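Local coordinates for tumor necrosis factor-inducible protein TSG-6 (Homo sapiens, PDB 2PF5) that transfers heavy chains from inter-alpha-inhibitor to hyaluronan during extracellular matrix remodelling and binds hyaluronan and other matrix components through its Link module, the part crystallised here, at residues A[47-52]-A[86-91]. Residues are numbered along the deposited sequence; the frame is centred on the assembly and turned at random.
Sequences CAAGWM and ERWDAY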
ATOM      1  N   CYS A  47       0.282  -0.211 -10.378  1.00 21.20           N
ATOM      2  CA  CYS A  47       0.811   1.135 -10.603  1.00 21.88           C
ATOM      3  C   CYS A  47      -0.044   2.168  -9.849  1.00 21.38           C
ATOM      4  O   CYS A  47      -0.754   2.958 -10.456  1.00 21.40           O
ATOM      5  CB  CYS A  47       0.948   1.461 -12.094  1.00 21.83           C
ATOM      6  SG  CYS A  47       2.006   2.936 -12.354  1.00 27.22           S
ATOM      7  N   ALA A  48       0.026   2.121  -8.524  1.00 20.66           N
ATOM      8  CA  ALA A  48      -0.754   3.014  -7.659  1.00 20.79           C
ATOM      9  C   ALA A  48      -0.101   3.110  -6.300  1.00 20.68           C
ATOM     10  O   ALA A  48       0.023   2.104  -5.574  1.00 20.59           O
ATOM     11  CB  ALA A  48      -2.219   2.517  -7.527  1.00 20.80           C
ATOM     12  N   ALA A  49       0.313   4.324  -5.935  1.00 20.01           N
ATOM     13  CA  ALA A  49       0.972   4.539  -4.661  1.00 19.35           C
ATOM     14  C   ALA A  49      -0.046   4.269  -3.547  1.00 19.27           C
ATOM     15  O   ALA A  49      -1.206   4.712  -3.636  1.00 20.69           O
ATOM     16  CB  ALA A  49       1.495   5.992  -4.584  1.00 19.49           C
ATOM     17  N   GLY A  50       0.387   3.575  -2.508  1.00 18.66           N
ATOM     18  CA  GLY A  50      -0.451   3.305  -1.359  1.00 19.16           C
ATOM     19  C   GLY A  50       0.287   3.366  -0.041  1.00 19.71           C
ATOM     20  O   GLY A  50       1.471   3.066   0.024  1.00 19.59           O
ATOM     21  N   TRP A  51      -0.453   3.699   1.021  1.00 20.38           N
ATOM     22  CA  TRP A  51       0.021   3.559   2.393  1.00 20.32           C
ATOM     23  C   TRP A  51       0.364   2.098   2.746  1.00 20.80           C
ATOM     24  O   TRP A  51      -0.323   1.147   2.333  1.00 20.75           O
ATOM     25  CB  TRP A  51      -1.036   4.058   3.391  1.00 19.40           C
ATOM     26  CG  TRP A  51      -1.335   5.546   3.296  1.00 20.14           C
ATOM     27  CD1 TRP A  51      -2.447   6.135   2.750  1.00 18.15           C
ATOM     28  CD2 TRP A  51      -0.510   6.612   3.796  1.00 17.43           C
ATOM     29  NE1 TRP A  51      -2.350   7.521   2.876  1.00 18.34           N
ATOM     30  CE2 TRP A  51      -1.170   7.826   3.514  1.00 19.32           C
ATOM     31  CE3 TRP A  51       0.731   6.649   4.456  1.00 17.30           C
ATOM     32  CZ2 TRP A  51      -0.639   9.088   3.890  1.00 16.94           C
ATOM     33  CZ3 TRP A  51       1.288   7.906   4.802  1.00 18.43           C
ATOM     34  CH2 TRP A  51       0.584   9.107   4.522  1.00 17.83           C
ATOM     35  N   MET A  52       1.417   1.955   3.538  1.00 20.64           N
ATOM     36  CA  MET A  52       1.812   0.665   4.087  1.00 21.82           C
ATOM     37  C   MET A  52       2.291   0.866   5.512  1.00 20.73           C
ATOM     38  O   MET A  52       2.210   1.974   6.034  1.00 21.04           O
ATOM     39  CB  MET A  52       2.834  -0.034   3.157  1.00 21.54           C
ATOM     40  CG  MET A  52       4.234   0.558   3.198  1.00 23.85           C
ATOM     41  SD  MET A  52       5.369  -0.100   1.913  1.00 25.30           S
ATOM     42  CE  MET A  52       4.844   0.886   0.585  1.00 12.77           C
ATOM     43  N   GLU A  86      -2.108  13.082   3.832  1.00 18.20           N
ATOM     44  CA  GLU A  86      -2.018  12.901   2.386  1.00 18.22           C
ATOM     45  C   GLU A  86      -2.975  11.771   2.004  1.00 18.07           C
ATOM     46  O   GLU A  86      -3.211  10.848   2.822  1.00 19.13           O
ATOM     47  CB  GLU A  86      -0.593  12.542   1.959  1.00 17.77           C
ATOM     48  CG  GLU A  86       0.386  13.746   2.005  1.00 17.13           C
ATOM     49  CD  GLU A  86       1.799  13.347   1.592  1.00 17.91           C
ATOM     50  OE1 GLU A  86       2.008  12.144   1.247  1.00 18.41           O
ATOM     51  OE2 GLU A  86       2.704  14.213   1.632  1.00 15.05           O
ATOM     52  N   ARG A  87      -3.513  11.811   0.790  1.00 17.94           N
ATOM     53  CA  ARG A  87      -4.490  10.783   0.348  1.00 18.03           C
ATOM     54  C   ARG A  87      -3.900   9.889  -0.760  1.00 17.99           C
ATOM     55  O   ARG A  87      -3.494  10.358  -1.821  1.00 17.39           O
ATOM     56  CB  ARG A  87      -5.819  11.422  -0.094  1.00 18.12           C
ATOM     57  CG  ARG A  87      -6.506  12.204   1.027  1.00 18.02           C
ATOM     58  CD  ARG A  87      -7.615  13.042   0.460  1.00 22.81           C
ATOM     59  NE  ARG A  87      -8.857  12.301   0.599  1.00 26.58           N
ATOM     60  CZ  ARG A  87     -10.010  12.604   0.008  1.00 28.08           C
ATOM     61  NH1 ARG A  87     -11.062  11.842   0.254  1.00 29.68           N
ATOM     62  NH2 ARG A  87     -10.115  13.632  -0.834  1.00 26.96           N
ATOM     63  N   TRP A  88      -3.842   8.592  -0.473  1.00 18.25           N
ATOM     64  CA  TRP A  88      -3.224   7.622  -1.366  1.00 18.52           C
ATOM     65  C   TRP A  88      -4.133   6.389  -1.357  1.00 19.07           C
ATOM     66  O   TRP A  88      -5.231   6.421  -0.814  1.00 18.18           O
ATOM     67  CB  TRP A  88      -1.829   7.248  -0.854  1.00 18.28           C
ATOM     68  CG  TRP A  88      -0.793   8.414  -0.856  1.00 18.98           C
ATOM     69  CD1 TRP A  88      -0.290   9.079   0.237  1.00 18.61           C
ATOM     70  CD2 TRP A  88      -0.179   9.012  -2.006  1.00 18.08           C
ATOM     71  NE1 TRP A  88       0.636  10.034  -0.162  1.00 15.47           N
ATOM     72  CE2 TRP A  88       0.715  10.019  -1.532  1.00 19.43           C
ATOM     73  CE3 TRP A  88      -0.276   8.788  -3.388  1.00 18.30           C
ATOM     74  CZ2 TRP A  88       1.508  10.786  -2.400  1.00 19.40           C
ATOM     75  CZ3 TRP A  88       0.494   9.564  -4.257  1.00 19.47           C
ATOM     76  CH2 TRP A  88       1.389  10.550  -3.756  1.00 20.36           C
ATOM     77  N   ASP A  89      -3.657   5.276  -1.911  1.00 20.04           N
ATOM     78  CA  ASP A  89      -4.400   4.042  -1.755  1.00 19.95           C
ATOM     79  C   ASP A  89      -3.865   3.303  -0.519  1.00 19.91           C
ATOM     80  O   ASP A  89      -3.220   3.910   0.354  1.00 20.17           O
ATOM     81  CB  ASP A  89      -4.313   3.223  -3.061  1.00 20.25           C
ATOM     82  CG  ASP A  89      -5.113   3.843  -4.197  1.00 19.78           C
ATOM     83  OD1 ASP A  89      -6.037   4.676  -3.961  1.00 18.43           O
ATOM     84  OD2 ASP A  89      -4.826   3.482  -5.358  1.00 20.32           O
ATOM     85  N   ALA A  90      -4.097   1.991  -0.444  1.00 18.82           N
ATOM     86  CA  ALA A  90      -3.641   1.188   0.684  1.00 18.23           C
ATOM     87  C   ALA A  90      -3.101  -0.150   0.169  1.00 18.01           C
ATOM     88  O   ALA A  90      -3.651  -0.716  -0.767  1.00 18.47           O
ATOM     89  CB  ALA A  90      -4.789   0.939   1.661  1.00 17.73           C
ATOM     90  N   TYR A  91      -2.032  -0.627   0.796  1.00 18.05           N
ATOM     91  CA  TYR A  91      -1.535  -2.000   0.611  1.00 18.49           C
ATOM     92  C   TYR A  91      -1.779  -2.759   1.897  1.00 18.73           C
ATOM     93  O   TYR A  91      -1.235  -2.406   2.951  1.00 19.44           O
ATOM     94  CB  TYR A  91      -0.044  -2.032   0.182  1.00 18.01           C
ATOM     95  CG  TYR A  91       0.049  -1.647  -1.251  1.00 19.36           C
ATOM     96  CD1 TYR A  91       0.401  -0.343  -1.606  1.00 18.36           C
ATOM     97  CD2 TYR A  91      -0.317  -2.556  -2.275  1.00 18.56           C
ATOM     98  CE1 TYR A  91       0.443   0.050  -2.950  1.00 20.32           C
ATOM     99  CE2 TYR A  91      -0.296  -2.172  -3.618  1.00 18.94           C
ATOM    100  CZ  TYR A  91       0.094  -0.854  -3.941  1.00 19.58           C
ATOM    101  OH  TYR A  91       0.120  -0.433  -5.250  1.00 16.33           O
TER
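Gly50 and Trp51 pair in parallel with Asp89 and Ala90, joining strands 50-51 and 89-93 inside the sheet of the Link module, the hyaluronan-binding domain of TSG-6. Three backbone bonds hold the pair. Asp89 N meets Ala49 O on a lone pair, at 3.0 Å. Trp51 N reaches Asp89 O from above the carbonyl plane, and Tyr91 N bonds to Trp51 O at 2.9 Å. Gly50 lies against the Tyr91 ring, with CA 3.8 Å from CD1.

Aromatic packing extends the contact beyond the strands. The edge of Trp88 points at one face of Trp51, an edge-to-face pair with planes at 75°. Trp88 CG stands beside its backbone N, anti to the carbonyl carbon (chi1 -65°), which places it over that face. Trp88 CD1 sits 3.4 Å above the Trp51 plane, toward the rim. Ala49 CB touches Trp88 CE3 at 3.5 Å.

Side-chain polar groups are bonded as well. Trp51 NE1 bonds to Leu14 O and only weakly to Glu86 O. Trp88 NE1 donates to Glu86 OE1, which also forms a salt bridge with Arg81. The Asp89 carboxylate is bound by Tyr12 N and His4 NE2. Tyr91 OH donates to Ala48 O, in the carbonyl plane, at 2.6 Å.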